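Local coordinates for protein ATP grasp ligase (Microcystis aeruginosa MRC, PDB 5IG9) that is an ATP-grasp ligase of the microviridin (mdnC) type, which probably uses ATP to join side-chain carboxylates to hydroxyls of a precursor peptide, at residues Val119-Ala122 and Gln126-Leu129. Residues are numbered along the deposited sequence; the frame is centred on the assembly and turned at random.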
loop_
_atom_site.group_PDB
_atom_site.type_symbol
_atom_site.label_atom_id
_atom_site.label_comp_id
_atom_site.label_asym_id
_atom_site.label_seq_id
_atom_site.Cartn_x
_atom_site.Cartn_y
_atom_site.Cartn_z
ATOM N N VAL A 119 -8.848 1.925 -1.412
ATOM C CA VAL A 119 -7.965 2.369 -2.487
ATOM C C VAL A 119 -6.778 1.426 -2.621
ATOM O O VAL A 119 -6.379 1.063 -3.734
ATOM C CB VAL A 119 -7.516 3.822 -2.244
ATOM C CG1 VAL A 119 -6.518 4.263 -3.308
ATOM C CG2 VAL A 119 -8.719 4.747 -2.223
ATOM N N ASP A 120 -6.212 0.995 -1.490
ATOM C CA ASP A 120 -5.088 0.063 -1.525
ATOM C C ASP A 120 -5.474 -1.255 -2.186
ATOM O O ASP A 120 -4.690 -1.829 -2.952
ATOM C CB ASP A 120 -4.568 -0.183 -0.111
ATOM C CG ASP A 120 -3.685 0.940 0.382
ATOM O OD1 ASP A 120 -3.198 1.714 -0.466
ATOM O OD2 ASP A 120 -3.468 1.047 1.608
ATOM N N HIS A 121 -6.680 -1.750 -1.904
ATOM C CA HIS A 121 -7.124 -3.023 -2.459
ATOM C C HIS A 121 -7.532 -2.901 -3.920
ATOM O O HIS A 121 -7.431 -3.878 -4.671
ATOM C CB HIS A 121 -8.291 -3.574 -1.643
ATOM C CG HIS A 121 -8.636 -4.991 -1.976
ATOM N ND1 HIS A 121 -9.885 -5.373 -2.414
ATOM C CD2 HIS A 121 -7.887 -6.119 -1.944
ATOM C CE1 HIS A 121 -9.892 -6.677 -2.631
ATOM N NE2 HIS A 121 -8.692 -7.154 -2.352
ATOM N N ALA A 122 -8.008 -1.730 -4.335
ATOM C CA ALA A 122 -8.345 -1.520 -5.734
ATOM C C ALA A 122 -7.134 -1.165 -6.586
ATOM O O ALA A 122 -7.262 -1.106 -7.812
ATOM C CB ALA A 122 -9.408 -0.427 -5.860
ATOM N N GLN A 126 -4.042 -6.304 -11.569
ATOM C CA GLN A 126 -4.387 -7.679 -11.910
ATOM C C GLN A 126 -5.709 -8.095 -11.281
ATOM O O GLN A 126 -6.469 -8.865 -11.883
ATOM C CB GLN A 126 -3.274 -8.629 -11.474
ATOM C CG GLN A 126 -3.501 -10.069 -11.895
ATOM C CD GLN A 126 -2.496 -11.023 -11.280
ATOM O OE1 GLN A 126 -1.418 -10.613 -10.844
ATOM N NE2 GLN A 126 -2.848 -12.302 -11.232
ATOM N N LEU A 127 -6.003 -7.600 -10.076
ATOM C CA LEU A 127 -7.281 -7.905 -9.445
ATOM C C LEU A 127 -8.425 -7.134 -10.090
ATOM O O LEU A 127 -9.555 -7.630 -10.141
ATOM C CB LEU A 127 -7.210 -7.599 -7.949
ATOM C CG LEU A 127 -8.452 -7.911 -7.114
ATOM C CD1 LEU A 127 -8.753 -9.402 -7.114
ATOM C CD2 LEU A 127 -8.260 -7.398 -5.702
ATOM N N GLN A 128 -8.157 -5.925 -10.587
ATOM C CA GLN A 128 -9.185 -5.171 -11.295
ATOM C C GLN A 128 -9.704 -5.957 -12.493
ATOM O O GLN A 128 -10.913 -6.174 -12.637
ATOM C CB GLN A 128 -8.631 -3.820 -11.750
ATOM C CG GLN A 128 -8.172 -2.895 -10.641
ATOM C CD GLN A 128 -7.703 -1.569 -11.194
ATOM O OE1 GLN A 128 -7.862 -1.295 -12.381
ATOM N NE2 GLN A 128 -7.126 -0.736 -10.339
ATOM N N LEU A 129 -8.790 -6.401 -13.362
ATOM C CA LEU A 129 -9.189 -7.109 -14.574
ATOM C C LEU A 129 -9.895 -8.419 -14.246
ATOM O O LEU A 129 -10.896 -8.772 -14.878
ATOM C CB LEU A 129 -7.963 -7.365 -15.450
ATOM C CG LEU A 129 -7.113 -6.135 -15.781
ATOM C CD1 LEU A 129 -5.780 -6.536 -16.387
ATOM C CD2 LEU A 129 -7.867 -5.207 -16.713
#
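Gln128 reaches back to the carbonyl of Ala122 and Leu127 packs on His121, two contacts that join the consecutive short helices 116-122 and 125-134 of an ATP-grasp ligase, a pair of successive helices that packs on helix 260-273 and strand 290-296. The closest backbone approach is Ala122 CA to Gln128 CA, 6.7 Å, and three of the four touching residues are buried. The polar link runs from Gln128 NE2 to Ala122 O at 2.6 Å, with an N-H...O angle of 161°. The oxygen lies close to the amide plane, and the C=O...N angle of 169° places the donor almost straight ahead of the carbonyl. A chain extended beyond CG carries the amide this far, and Gln128 CG passes Ala122 O at 3.5 Å on the way. The other end of the amide, OE1, accepts a hydrogen bond from Ile295 N of strand 290-296, so one bond given by NE2 and one taken by OE1 settle which end of the amide is which. A leucine here would probably leave both the carbonyl of Ala122 and the backbone N-H of Ile295 without this partner and lose this polar link between the helices and the strand. A separate apolar contact joins the same two helices: Phe273 of helix 260-273 touches both Ala122 and Leu127, while Ala117 and Ser107 of the second subunit pack on His121 and Leu127 respectively. With CG anti to the backbone N (chi1 -178°), Leu127 sends one methyl over a face of the imidazole, its CD2 resting 3.4 Å from His121 NE2 and 3.6 Å from His121 CE1.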